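Local coordinates for protein oxidized polyvinyl alcohol hydrolase (Pseudomonas sp. VM15C, PDB 3WWC) that hydrolyses beta-diketones such as 4,6-nonanedione and oxidized polyvinyl alcohol, splitting a carbon-carbon bond in the second step of polyvinyl alcohol degradation, at residues A[98-103]-A[127-132]; A[35-40]-A[47-52]; A[196-201]-A[248-253]; A[186-191]-A[233-238]; A[168-173]-A[323-328]. The protein carries 1 engineered substitution. All coordinates share one frame; numbering follows the deposited sequence.

Contact 1: A[98-103]-A[127-132]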
# COMPACT_ATOMS: atom_id res chain seq x y z
N ILE A 98 -12.12 -0.43 -5.87
CA ILE A 98 -12.83 -0.14 -4.61
C ILE A 98 -11.83 0.71 -3.84
O ILE A 98 -10.84 0.19 -3.29
CB ILE A 98 -13.15 -1.43 -3.88
CG1 ILE A 98 -13.92 -2.41 -4.79
CG2 ILE A 98 -13.99 -1.08 -2.64
CD1 ILE A 98 -14.11 -3.78 -4.11
N ALA A 99 -12.08 2.03 -3.80
CA ALA A 99 -11.12 3.01 -3.27
C ALA A 99 -11.57 3.61 -1.99
O ALA A 99 -12.57 4.33 -1.95
CB ALA A 99 -10.98 4.13 -4.33
N PRO A 100 -10.85 3.36 -0.91
CA PRO A 100 -11.25 3.90 0.39
C PRO A 100 -10.88 5.35 0.57
O PRO A 100 -9.86 5.80 0.08
CB PRO A 100 -10.48 3.03 1.39
CG PRO A 100 -9.16 2.70 0.59
CD PRO A 100 -9.67 2.44 -0.82
N VAL A 101 -11.74 6.08 1.29
CA VAL A 101 -11.46 7.48 1.66
C VAL A 101 -10.75 7.44 3.01
O VAL A 101 -11.10 6.62 3.89
CB VAL A 101 -12.78 8.26 1.74
CG1 VAL A 101 -12.57 9.72 2.23
CG2 VAL A 101 -13.41 8.26 0.34
N ARG A 102 -9.78 8.32 3.21
CA ARG A 102 -9.03 8.38 4.46
C ARG A 102 -9.93 8.82 5.62
O ARG A 102 -10.82 9.69 5.44
CB ARG A 102 -7.85 9.38 4.31
CG ARG A 102 -6.81 8.91 3.30
CD ARG A 102 -5.77 10.00 2.95
NE ARG A 102 -6.47 11.05 2.24
CZ ARG A 102 -5.98 12.25 1.98
NH1 ARG A 102 -4.74 12.57 2.34
NH2 ARG A 102 -6.82 13.17 1.47
N ALA A 103 -9.74 8.23 6.80
CA ALA A 103 -10.57 8.58 7.95
C ALA A 103 -10.49 10.09 8.25
O ALA A 103 -11.53 10.75 8.51
CB ALA A 103 -10.07 7.77 9.17
N ASN A 127 -1.09 10.73 10.04
CA ASN A 127 -2.55 10.83 9.98
C ASN A 127 -3.35 10.35 8.75
O ASN A 127 -4.52 10.04 8.90
CB ASN A 127 -2.95 12.29 10.27
CG ASN A 127 -4.28 12.41 10.97
OD1 ASN A 127 -4.63 11.60 11.82
ND2 ASN A 127 -5.02 13.46 10.63
N PRO A 128 -2.77 10.30 7.53
CA PRO A 128 -3.58 9.87 6.39
C PRO A 128 -4.23 8.50 6.51
O PRO A 128 -5.39 8.30 6.11
CB PRO A 128 -2.61 9.91 5.21
CG PRO A 128 -1.66 11.11 5.56
CD PRO A 128 -1.47 10.86 7.11
N TRP A 129 -3.46 7.53 7.02
CA TRP A 129 -3.95 6.17 7.18
C TRP A 129 -3.39 5.65 8.50
O TRP A 129 -2.39 6.14 8.99
CB TRP A 129 -3.43 5.23 6.07
CG TRP A 129 -3.74 5.67 4.63
CD1 TRP A 129 -2.87 6.30 3.74
CD2 TRP A 129 -4.98 5.53 3.93
NE1 TRP A 129 -3.52 6.55 2.55
CE2 TRP A 129 -4.81 6.09 2.64
CE3 TRP A 129 -6.23 4.99 4.28
CZ2 TRP A 129 -5.85 6.12 1.68
CZ3 TRP A 129 -7.26 5.01 3.36
CH2 TRP A 129 -7.07 5.57 2.05
N PHE A 130 -4.03 4.61 9.04
CA PHE A 130 -3.52 3.99 10.27
C PHE A 130 -2.50 2.96 9.75
O PHE A 130 -2.76 1.76 9.65
CB PHE A 130 -4.71 3.33 11.00
CG PHE A 130 -5.82 4.33 11.38
CD1 PHE A 130 -5.52 5.36 12.27
CD2 PHE A 130 -7.10 4.27 10.83
CE1 PHE A 130 -6.52 6.31 12.58
CE2 PHE A 130 -8.07 5.19 11.14
CZ PHE A 130 -7.78 6.23 12.02
N GLU A 131 -1.32 3.47 9.45
CA GLU A 131 -0.30 2.72 8.76
C GLU A 131 1.01 2.44 9.48
O GLU A 131 1.88 1.78 8.91
CB GLU A 131 -0.03 3.33 7.35
CG GLU A 131 0.04 4.91 7.15
CD GLU A 131 1.37 5.57 7.47
OE1 GLU A 131 1.96 5.30 8.55
OE2 GLU A 131 1.82 6.41 6.65
N GLY A 132 1.15 2.89 10.72
CA GLY A 132 2.39 2.59 11.42
C GLY A 132 2.26 3.08 12.86
O GLY A 132 1.67 4.13 13.11
O HOH W 1 -7.37 6.69 7.14

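Contact 2: A[35-40]-A[47-52]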
# COMPACT_ATOMS: atom_id res chain seq x y z
N GLU A 35 -22.75 1.67 -6.88
CA GLU A 35 -21.68 2.07 -7.76
C GLU A 35 -21.42 3.50 -7.35
O GLU A 35 -22.34 4.23 -6.97
CB GLU A 35 -22.15 2.04 -9.22
CG GLU A 35 -21.19 2.69 -10.16
CD GLU A 35 -21.57 2.48 -11.63
OE1 GLU A 35 -22.65 1.92 -11.90
OE2 GLU A 35 -20.79 2.90 -12.51
N GLY A 36 -20.17 3.92 -7.42
CA GLY A 36 -19.83 5.28 -7.06
C GLY A 36 -19.52 5.46 -5.58
O GLY A 36 -19.02 4.54 -4.94
N LEU A 37 -19.86 6.62 -5.04
CA LEU A 37 -19.56 6.92 -3.65
C LEU A 37 -20.48 6.25 -2.64
O LEU A 37 -21.72 6.33 -2.80
CB LEU A 37 -19.62 8.43 -3.43
CG LEU A 37 -19.28 8.87 -2.01
CD1 LEU A 37 -17.83 8.59 -1.65
CD2 LEU A 37 -19.50 10.40 -1.96
N ASN A 38 -19.89 5.54 -1.66
CA ASN A 38 -20.64 4.88 -0.57
C ASN A 38 -20.23 5.58 0.70
O ASN A 38 -19.03 5.75 0.94
CB ASN A 38 -20.19 3.41 -0.49
CG ASN A 38 -20.72 2.60 -1.66
OD1 ASN A 38 -21.74 1.93 -1.52
ND2 ASN A 38 -20.06 2.69 -2.82
N VAL A 39 -21.18 6.00 1.52
CA VAL A 39 -20.85 6.73 2.74
C VAL A 39 -21.47 6.07 3.96
O VAL A 39 -22.27 5.13 3.81
CB VAL A 39 -21.35 8.22 2.69
CG1 VAL A 39 -20.72 8.94 1.49
CG2 VAL A 39 -22.87 8.26 2.57
N ASP A 40 -21.11 6.54 5.14
CA ASP A 40 -21.62 6.01 6.42
C ASP A 40 -21.51 4.50 6.60
O ASP A 40 -22.38 3.83 7.22
CB ASP A 40 -23.07 6.47 6.62
CG ASP A 40 -23.16 7.97 6.72
OD1 ASP A 40 -22.21 8.56 7.28
OD2 ASP A 40 -24.17 8.53 6.27
N LYS A 47 -17.46 5.98 10.81
CA LYS A 47 -18.31 5.95 9.63
C LYS A 47 -17.33 6.24 8.53
O LYS A 47 -16.69 7.30 8.51
CB LYS A 47 -19.30 7.06 9.65
CG LYS A 47 -20.00 6.98 10.94
CD LYS A 47 -21.22 6.26 10.81
CE LYS A 47 -22.28 7.30 11.12
NZ LYS A 47 -23.61 6.72 11.41
N ARG A 48 -17.23 5.29 7.60
CA ARG A 48 -16.28 5.38 6.51
C ARG A 48 -16.92 5.50 5.13
O ARG A 48 -18.11 5.23 4.94
CB ARG A 48 -15.39 4.12 6.54
CG ARG A 48 -14.75 3.84 7.85
CD ARG A 48 -13.77 4.95 8.29
NE ARG A 48 -12.72 5.24 7.30
CZ ARG A 48 -11.50 4.72 7.36
NH1 ARG A 48 -11.15 3.89 8.36
NH2 ARG A 48 -10.64 5.02 6.40
N ALA A 49 -16.12 5.88 4.14
CA ALA A 49 -16.61 6.01 2.80
C ALA A 49 -15.64 5.38 1.83
O ALA A 49 -14.43 5.24 2.13
CB ALA A 49 -16.79 7.50 2.40
N PHE A 50 -16.15 5.02 0.67
CA PHE A 50 -15.32 4.43 -0.37
C PHE A 50 -16.05 4.53 -1.69
O PHE A 50 -17.28 4.74 -1.72
CB PHE A 50 -14.99 2.96 -0.05
CG PHE A 50 -16.19 2.05 0.16
CD1 PHE A 50 -16.76 1.92 1.43
CD2 PHE A 50 -16.76 1.35 -0.92
CE1 PHE A 50 -17.89 1.08 1.64
CE2 PHE A 50 -17.88 0.52 -0.73
CZ PHE A 50 -18.44 0.38 0.55
N ILE A 51 -15.31 4.42 -2.78
CA ILE A 51 -15.90 4.59 -4.11
C ILE A 51 -15.69 3.32 -4.91
O ILE A 51 -14.59 2.75 -4.95
CB ILE A 51 -15.22 5.78 -4.83
CG1 ILE A 51 -15.44 7.06 -4.00
CG2 ILE A 51 -15.82 6.00 -6.23
CD1 ILE A 51 -14.64 8.30 -4.52
N VAL A 52 -16.73 2.91 -5.62
CA VAL A 52 -16.67 1.69 -6.40
C VAL A 52 -16.82 1.96 -7.88
O VAL A 52 -17.77 2.63 -8.33
CB VAL A 52 -17.81 0.70 -6.01
CG1 VAL A 52 -17.78 -0.57 -6.94
CG2 VAL A 52 -17.72 0.30 -4.55
O HOH W 2 -23.45 4.04 9.81

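Contact 3: A[196-201]-A[248-253]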
# COMPACT_ATOMS: atom_id res chain seq x y z
N GLY A 196 -2.23 -9.86 -2.90
CA GLY A 196 -0.94 -9.19 -3.14
C GLY A 196 -1.17 -7.68 -3.10
O GLY A 196 -2.26 -7.19 -2.81
N GLY A 197 -0.14 -6.92 -3.45
CA GLY A 197 -0.28 -5.48 -3.39
C GLY A 197 0.84 -4.79 -4.11
O GLY A 197 1.86 -5.38 -4.55
N LEU A 198 0.64 -3.49 -4.21
CA LEU A 198 1.56 -2.59 -4.91
C LEU A 198 1.96 -1.39 -4.04
O LEU A 198 1.38 -0.27 -4.17
CB LEU A 198 0.87 -2.12 -6.22
CG LEU A 198 1.63 -1.15 -7.13
CD1 LEU A 198 2.89 -1.80 -7.66
CD2 LEU A 198 0.72 -0.77 -8.33
N PRO A 199 2.90 -1.59 -3.10
CA PRO A 199 3.34 -0.47 -2.23
C PRO A 199 4.34 0.40 -2.99
O PRO A 199 5.47 -0.03 -3.23
CB PRO A 199 3.95 -1.19 -1.01
CG PRO A 199 4.43 -2.56 -1.61
CD PRO A 199 3.40 -2.92 -2.63
N ILE A 200 3.91 1.58 -3.42
CA ILE A 200 4.74 2.51 -4.18
C ILE A 200 5.26 3.56 -3.23
O ILE A 200 4.50 4.32 -2.63
CB ILE A 200 3.92 3.19 -5.28
CG1 ILE A 200 3.22 2.16 -6.18
CG2 ILE A 200 4.86 4.08 -6.10
CD1 ILE A 200 2.34 2.82 -7.31
N SER A 201 6.59 3.56 -3.06
CA SER A 201 7.26 4.54 -2.19
C SER A 201 6.62 4.63 -0.83
O SER A 201 6.28 5.73 -0.36
CB SER A 201 7.25 5.86 -2.87
OG SER A 201 7.92 5.76 -4.10
N ILE A 248 1.68 -11.92 -3.96
CA ILE A 248 2.61 -11.36 -4.90
C ILE A 248 2.69 -9.87 -4.50
O ILE A 248 1.67 -9.20 -4.34
CB ILE A 248 2.26 -11.54 -6.38
CG1 ILE A 248 3.25 -10.72 -7.22
CG2 ILE A 248 0.78 -11.16 -6.68
CD1 ILE A 248 3.24 -11.11 -8.71
N VAL A 249 3.90 -9.38 -4.27
CA VAL A 249 4.09 -7.99 -3.85
C VAL A 249 5.03 -7.32 -4.81
O VAL A 249 6.13 -7.84 -5.10
CB VAL A 249 4.67 -7.91 -2.43
CG1 VAL A 249 4.82 -6.45 -1.99
CG2 VAL A 249 3.75 -8.68 -1.45
N MET A 250 4.62 -6.16 -5.30
CA MET A 250 5.45 -5.37 -6.22
C MET A 250 5.76 -4.04 -5.53
O MET A 250 4.87 -3.20 -5.36
CB MET A 250 4.69 -5.11 -7.52
CG MET A 250 5.61 -4.37 -8.52
SD MET A 250 4.73 -4.01 -10.10
CE MET A 250 4.72 -5.64 -10.81
N THR A 251 7.01 -3.89 -5.11
CA THR A 251 7.45 -2.66 -4.42
C THR A 251 8.10 -1.74 -5.42
O THR A 251 8.96 -2.19 -6.20
CB THR A 251 8.45 -3.00 -3.35
OG1 THR A 251 7.85 -3.91 -2.40
CG2 THR A 251 8.89 -1.72 -2.62
N VAL A 252 7.73 -0.47 -5.42
CA VAL A 252 8.29 0.49 -6.41
C VAL A 252 9.04 1.63 -5.71
O VAL A 252 8.52 2.24 -4.76
CB VAL A 252 7.17 1.11 -7.24
CG1 VAL A 252 7.75 2.07 -8.30
CG2 VAL A 252 6.34 -0.00 -7.92
N TRP A 253 10.27 1.86 -6.18
CA TRP A 253 11.13 2.95 -5.69
C TRP A 253 11.24 3.95 -6.84
O TRP A 253 11.49 3.55 -7.98
CB TRP A 253 12.53 2.41 -5.35
CG TRP A 253 13.49 3.48 -4.95
CD1 TRP A 253 13.35 4.33 -3.88
CD2 TRP A 253 14.79 3.75 -5.51
NE1 TRP A 253 14.48 5.10 -3.74
CE2 TRP A 253 15.38 4.76 -4.74
CE3 TRP A 253 15.50 3.23 -6.61
CZ2 TRP A 253 16.66 5.27 -5.01
CZ3 TRP A 253 16.78 3.73 -6.87
CH2 TRP A 253 17.34 4.74 -6.07

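Contact 4: A[186-191]-A[233-238]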
# COMPACT_ATOMS: atom_id res chain seq x y z
N ALA A 186 -1.07 -3.54 5.56
CA ALA A 186 -2.18 -4.45 5.27
C ALA A 186 -1.68 -5.80 4.82
O ALA A 186 -2.29 -6.85 5.16
CB ALA A 186 -3.06 -3.83 4.17
N LEU A 187 -0.62 -5.84 4.02
CA LEU A 187 -0.08 -7.13 3.56
C LEU A 187 0.52 -7.91 4.73
O LEU A 187 0.44 -9.14 4.74
CB LEU A 187 1.00 -6.91 2.49
CG LEU A 187 0.46 -6.32 1.20
CD1 LEU A 187 1.66 -5.89 0.36
CD2 LEU A 187 -0.43 -7.36 0.46
N LEU A 188 1.06 -7.21 5.72
CA LEU A 188 1.70 -7.91 6.83
C LEU A 188 0.70 -8.44 7.82
O LEU A 188 0.94 -9.48 8.45
CB LEU A 188 2.68 -6.96 7.56
CG LEU A 188 3.90 -6.60 6.70
CD1 LEU A 188 4.62 -5.40 7.32
CD2 LEU A 188 4.83 -7.85 6.58
N PHE A 189 -0.44 -7.75 7.94
CA PHE A 189 -1.47 -8.18 8.89
C PHE A 189 -2.60 -8.96 8.28
O PHE A 189 -3.31 -9.67 9.02
CB PHE A 189 -2.12 -6.98 9.62
CG PHE A 189 -1.30 -6.44 10.79
CD1 PHE A 189 -1.45 -6.95 12.07
CD2 PHE A 189 -0.48 -5.35 10.60
CE1 PHE A 189 -0.77 -6.37 13.14
CE2 PHE A 189 0.21 -4.75 11.68
CZ PHE A 189 0.05 -5.28 12.96
N ARG A 190 -2.82 -8.86 6.96
CA ARG A 190 -3.94 -9.56 6.34
C ARG A 190 -3.47 -10.39 5.14
O ARG A 190 -4.10 -10.43 4.08
CB ARG A 190 -5.00 -8.52 5.93
CG ARG A 190 -5.79 -8.03 7.14
CD ARG A 190 -6.80 -9.10 7.60
NE ARG A 190 -7.63 -8.49 8.63
CZ ARG A 190 -8.85 -8.90 8.99
NH1 ARG A 190 -9.41 -9.96 8.42
NH2 ARG A 190 -9.54 -8.22 9.89
N SER A 191 -2.36 -11.09 5.32
CA SER A 191 -1.82 -11.91 4.25
C SER A 191 -2.62 -13.14 3.93
O SER A 191 -2.26 -13.85 2.99
CB SER A 191 -0.36 -12.31 4.54
OG SER A 191 -0.29 -13.19 5.66
N GLY A 233 10.11 -3.17 11.57
CA GLY A 233 9.63 -1.80 11.34
C GLY A 233 8.28 -1.52 11.97
O GLY A 233 7.45 -2.42 12.13
N ARG A 234 8.04 -0.23 12.25
CA ARG A 234 6.80 0.22 12.86
C ARG A 234 5.63 0.07 11.92
O ARG A 234 4.49 0.22 12.36
CB ARG A 234 6.94 1.68 13.33
CG ARG A 234 7.98 1.81 14.44
CD ARG A 234 8.03 3.20 15.03
NE ARG A 234 8.70 4.12 14.11
CZ ARG A 234 8.25 5.29 13.66
NH1 ARG A 234 7.05 5.75 13.99
NH2 ARG A 234 9.03 6.05 12.89
N VAL A 235 5.86 -0.18 10.62
CA VAL A 235 4.74 -0.38 9.68
C VAL A 235 3.99 -1.67 9.98
O VAL A 235 2.79 -1.79 9.70
CB VAL A 235 5.27 -0.42 8.21
CG1 VAL A 235 6.10 -1.71 7.94
CG2 VAL A 235 4.11 -0.35 7.21
N GLY A 236 4.67 -2.64 10.62
CA GLY A 236 4.03 -3.94 10.78
C GLY A 236 3.95 -4.44 12.20
O GLY A 236 4.09 -3.68 13.14
N PRO A 237 3.61 -5.70 12.35
CA PRO A 237 3.53 -6.32 13.67
C PRO A 237 4.96 -6.27 14.23
O PRO A 237 5.92 -6.18 13.47
CB PRO A 237 3.17 -7.78 13.32
CG PRO A 237 2.54 -7.72 11.99
CD PRO A 237 3.28 -6.65 11.26
N TYR A 238 5.09 -6.30 15.55
CA TYR A 238 6.42 -6.48 16.17
C TYR A 238 6.43 -7.77 17.05
O TYR A 238 5.63 -7.91 17.97
CB TYR A 238 6.84 -5.35 17.09
CG TYR A 238 8.18 -5.71 17.69
CD1 TYR A 238 9.33 -5.71 16.91
CD2 TYR A 238 8.25 -6.21 19.00
CE1 TYR A 238 10.53 -6.23 17.40
CE2 TYR A 238 9.44 -6.73 19.49
CZ TYR A 238 10.57 -6.73 18.68
OH TYR A 238 11.77 -7.22 19.16

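Contact 5: A[168-173]-A[323-328]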
# COMPACT_ATOMS: atom_id res chain seq x y z
N ALA A 168 -12.05 -13.90 -5.40
CA ALA A 168 -11.44 -13.98 -4.08
C ALA A 168 -9.97 -14.36 -4.09
O ALA A 168 -9.31 -14.26 -3.04
CB ALA A 168 -12.26 -14.97 -3.18
N ARG A 169 -9.46 -14.78 -5.25
CA ARG A 169 -8.04 -15.11 -5.40
C ARG A 169 -7.28 -13.94 -6.03
O ARG A 169 -6.06 -14.05 -6.26
CB ARG A 169 -7.81 -16.33 -6.31
CG ARG A 169 -8.42 -17.62 -5.71
CD ARG A 169 -8.02 -18.82 -6.62
NE ARG A 169 -6.58 -19.08 -6.56
CZ ARG A 169 -5.85 -19.68 -7.51
NH1 ARG A 169 -6.41 -20.11 -8.64
NH2 ARG A 169 -4.55 -19.91 -7.31
N ARG A 170 -7.96 -12.82 -6.30
CA ARG A 170 -7.29 -11.70 -6.98
C ARG A 170 -7.73 -10.40 -6.34
O ARG A 170 -8.17 -9.47 -7.02
CB ARG A 170 -7.59 -11.73 -8.47
CG ARG A 170 -6.86 -12.88 -9.19
CD ARG A 170 -7.01 -12.74 -10.69
NE ARG A 170 -6.26 -13.75 -11.44
CZ ARG A 170 -6.67 -14.98 -11.67
NH1 ARG A 170 -7.85 -15.43 -11.19
NH2 ARG A 170 -5.91 -15.79 -12.44
N LEU A 171 -7.60 -10.33 -5.03
CA LEU A 171 -7.92 -9.09 -4.29
C LEU A 171 -6.58 -8.38 -4.04
O LEU A 171 -5.77 -8.85 -3.23
CB LEU A 171 -8.60 -9.39 -2.94
CG LEU A 171 -9.87 -10.28 -3.10
CD1 LEU A 171 -10.39 -10.57 -1.70
CD2 LEU A 171 -10.94 -9.63 -3.98
N PHE A 172 -6.38 -7.22 -4.70
CA PHE A 172 -5.12 -6.49 -4.60
C PHE A 172 -5.29 -5.08 -4.09
O PHE A 172 -6.27 -4.41 -4.45
CB PHE A 172 -4.51 -6.37 -6.01
CG PHE A 172 -4.21 -7.74 -6.64
CD1 PHE A 172 -3.24 -8.54 -6.09
CD2 PHE A 172 -4.92 -8.18 -7.72
CE1 PHE A 172 -2.98 -9.81 -6.65
CE2 PHE A 172 -4.68 -9.46 -8.30
CZ PHE A 172 -3.71 -10.26 -7.77
N LEU A 173 -4.37 -4.62 -3.24
CA LEU A 173 -4.45 -3.22 -2.83
C LEU A 173 -3.08 -2.55 -3.07
O LEU A 173 -2.06 -3.23 -3.24
CB LEU A 173 -4.89 -3.04 -1.37
CG LEU A 173 -3.85 -3.10 -0.26
CD1 LEU A 173 -4.59 -2.76 1.02
CD2 LEU A 173 -3.20 -4.48 -0.10
N SER A 323 -1.58 -12.12 -12.59
CA SER A 323 -0.99 -13.36 -13.15
C SER A 323 -0.59 -14.34 -12.06
O SER A 323 -0.16 -15.47 -12.34
CB SER A 323 0.23 -13.03 -14.02
OG SER A 323 1.40 -12.71 -13.28
N HIS A 324 -0.66 -13.91 -10.81
CA HIS A 324 -0.28 -14.77 -9.70
C HIS A 324 -1.44 -14.79 -8.71
O HIS A 324 -1.37 -14.18 -7.65
CB HIS A 324 0.97 -14.22 -9.03
CG HIS A 324 1.66 -15.23 -8.17
ND1 HIS A 324 2.31 -16.31 -8.72
CD2 HIS A 324 1.72 -15.38 -6.83
CE1 HIS A 324 2.74 -17.09 -7.74
NE2 HIS A 324 2.40 -16.55 -6.58
N PRO A 325 -2.53 -15.50 -9.05
CA PRO A 325 -3.68 -15.57 -8.15
C PRO A 325 -3.27 -16.25 -6.83
O PRO A 325 -2.36 -17.10 -6.80
CB PRO A 325 -4.74 -16.32 -8.96
CG PRO A 325 -3.90 -17.20 -9.89
CD PRO A 325 -2.73 -16.29 -10.28
N LYS A 326 -3.94 -15.90 -5.75
CA LYS A 326 -3.59 -16.37 -4.44
C LYS A 326 -3.46 -17.89 -4.35
O LYS A 326 -4.38 -18.61 -4.73
CB LYS A 326 -4.61 -15.88 -3.43
CG LYS A 326 -4.05 -15.99 -2.00
CD LYS A 326 -4.98 -15.38 -1.02
CE LYS A 326 -4.41 -15.36 0.38
NZ LYS A 326 -3.17 -14.49 0.54
N GLY A 327 -2.30 -18.32 -3.91
CA GLY A 327 -2.04 -19.77 -3.74
C GLY A 327 -1.30 -20.37 -4.89
O GLY A 327 -1.01 -21.58 -4.87
N SER A 328 -1.00 -19.57 -5.91
CA SER A 328 -0.21 -20.00 -7.07
C SER A 328 1.18 -20.33 -6.61
O SER A 328 1.63 -19.80 -5.61
CB SER A 328 -0.12 -18.84 -8.08
OG SER A 328 -1.30 -18.80 -8.78

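Contact 1: A[98-103]-A[127-132]
Arg102 lays the aliphatic part of its side chain over one face of the Trp129 indole: CG stands 3.5 Å from the centroid of the six-membered ring, 16° off the normal, a CH-pi contact set somewhat toward the rim. The same methylene packs against the backbone of the loop, with Arg102 CG 3.2 Å from Pro128 O. Pro100 meets the indole differently, at its far end. Its CG lies 3.8 Å from Trp129 CH2, and Pro100 O approaches in the ring plane, 3.4 Å from that CH2. Ala103 closes the contact with CB 3.8 Å from Phe130 CE2, its single methyl suiting a place beside a ring. One water lies 2.8 Å from both Ala103 N and Pro128 O; it takes the N-H of Ala103 and can give a proton to Pro128 O.

Here the end of strand 96-100 meets the loop before helix 148-160. Trp129 CG is anti to the carbonyl carbon (chi1 -56°), which swings the indole toward Arg102, and NE1 donates to Thr69 O, a bond that would fix its rotation. Phe130 N is held by Asp149, while Glu131 bonds to Tyr205 and Ser178. Trp129 also rests on Ser178 and Met182 of helix 178-189, near the engineered Ala177, the position expected, by similarity, to hold the charge-relay serine; Pro128 is about 6 Å from a bound butanoic acid.

Arginine thus does two jobs: its methylenes cover an aromatic face, while its guanidinium leads away from the indole to Arg112 O and, weakly, Ser71 O. With no direct hydrogen bond between the segments, their union beside the bound butanoic acid rests on packing and one water.

Contact 2: A[35-40]-A[47-52]
A beta hairpin, strands 36-43 and 46-53, forms the antiparallel margin of the central sheet, and Asn38 and Phe50 face each other within it as a hydrogen-bonded pair. Asn38 N donates to Phe50 O at 2.7 Å, and Phe50 N returns a bond to Asn38 O at 3.0 Å. Gly36 and Val52 form the next such pair, with Gly36 N to Val52 O at 2.9 Å; the positive phi of Gly36 (88°) suits glycine.

Asn38 lies flat on the Phe50 ring, amide and ring planes only 6° apart, with CB 3.7 Å from the ring centroid. Phe50 takes the crowded position, CG between the backbone N and carbonyl carbon (chi1 57°), which brings its ring beneath the amide. Asn38 OD1 is meanwhile held by Lys34 N. On the other face apolar side chains meet: Leu37 CD1 touches Ile51 CG1 at 3.7 Å. Toward the turn, a water links Asp40 O (2.8 Å) to Lys47 NZ (3.1 Å).

Strand 46-53 passes its other edge to strand 96-100, Ile51 bonding Ala99, while Met156 and Val160 of helix 148-160 pack on Phe50, and Arg48 bridges to Asp149.

Contact 3: A[196-201]-A[248-253]
Gly196 runs beside Ile248 with a positive phi (167°), at which a beta-carbon would press on the preceding carbonyl oxygen, and glycine suits it. At Gly197 the carbonyl oxygen receives Met250 N at 3.0 Å. Leu198 turns CG anti to its backbone N (chi1 179°), which carries CD1 alongside Met250, 3.8 Å from Met250 CB, and against Val252 CG2. These are neighbouring parallel strands in the core of an alpha/beta-hydrolase sheet, and the bonds along them alternate as parallel pairing requires until proline interrupts.

Pro199 has no N-H to offer Met250 O; its CD lies 3.1 Å from Met250 O instead, where an N-H would otherwise point. The same CD is 3.9 Å from Val249 CG1, and CG faces Thr251 OG1, a hydroxyl already engaged by His294. A glycine here would remove that ring and would probably open a gap beside Val249 CG1 and set the backbone freer to turn. Pro199 O nevertheless accepts from Val252 N at 3.2 Å. Ile200 then lies side by side with Val252, its branched CG2 3.9 Å from Val252 CB. Ser201 N bonds to Val252 O at 2.9 Å; the Ser201 side chain, about 6 Å from that of Ala177, makes a hydrogen bond from its hydroxyl to Asp258.

Contact 4: A[186-191]-A[233-238]
Leu188 and Phe189, at the C-terminal end of helix 178-189, press against a loop that makes a type I beta turn from Gly233 to Gly236. In this alpha/beta hydrolase the helix is the one that follows the position assigned, by similarity, to the nucleophile, and the contact joins its far end to the chain between helix 216-225 and strand 247-253.

The leading bump is the tip of Leu188. Its CD1 sits over the bare backbone of Gly236, 3.8 Å from Gly236 CA, and a beta-carbon at that glycine would run into the methyl; the hollow therefore exists because the residue has no side chain. Val235 forms one wall: with its CG1 between backbone N and carbonyl carbon (chi1 70°), that methyl stands 4.0 Å from Leu188 CD1, the two side chains crossing at about a right angle. Pro237 CD packs lower down, 3.8 Å from Leu188 CB. Phe285 and Phe286 of helix 275-288 also pack on Leu188.

Phe189 and Pro237 meet tip to tip. The pyrrolidine pushes CG over the centre of the aromatic face, 3.7 Å from the centroid and 13° off the normal, a CH-pi contact in which a rigid ring suits a flat one. An alanine in place of Phe189 would probably leave Pro237 without the aromatic face it packs on and open a gap over its ring.

No hydrogen bond crosses; shape alone matches the pieces. The turn has its own closing bond, from Gly236 N to Gly233 O. The ring atom Phe189 CE2 comes within 3.6 Å of Pro237 N.

Contact 5: A[168-173]-A[323-328]
Arg169 grips a type II beta turn, Pro325 to Ser328, which follows helix 310-322 and lies at the surface beside the start of strand 170-176. The tight part is polar. Lys326 N donates to Arg169 O at 2.9 Å. In return the arginine, bent at chi3 (68°), presents NE and NH2 side-on to one oxygen: Arg169 NE and Arg169 NH2 each stand 2.9 Å from Lys326 O. That oxygen lies in the guanidinium plane, though NH2 sits well above the carbonyl plane. The Lys326 side chain leads away from Arg169, its NZ bonding to the carbonyls of Pro246, Ser191 and Trp194.

Pro325 packs between the two arginines. Its CB is 3.6 Å from Arg170 CZ, over the face of a guanidinium that a salt bridge to Asp167 and a bond to Ala322 O hold in place, and 3.8 Å from Arg169 CZ, again over a face.

The exposed side of Arg169 is looser: Ser328 OG is 3.7 Å from Arg169 NH2, too long to bind. Gly327 fills the third position of the turn, which needs a positive phi (98°) where a side chain would crowd the preceding carbonyl. Within the turn, Ser328 OG donates to Pro325 O at 2.8 Å beside the backbone bond from Ser328 N.

Overall arrangement
Four of the contacts reach one mixed sheet. Contact 2 lies at its margin, joined to contact 1 by Ala99 N to Ile51 O at 2.9 Å, with centres 13 Å apart. Contact 5 begins the strand that leads to the probable nucleophile position, and Leu198 N to Leu173 O, also 2.9 Å, ties it to contact 3. Contact 4 backs onto contact 3 through Leu187 and meets contact 5 where Ser191 O accepts from Lys326 NZ. Contact 3 comes close to the active site: the side chain of Thr251 is about 5 Å from that of Ser283, a charge-relay residue by similarity, and that of Ser201 about 7 Å from a bound butanoic acid. Contact 4 stands some 10 Å from a butanoic acid, measured from the Val235 side chain; contacts 2 and 5 lie away from the annotated sites.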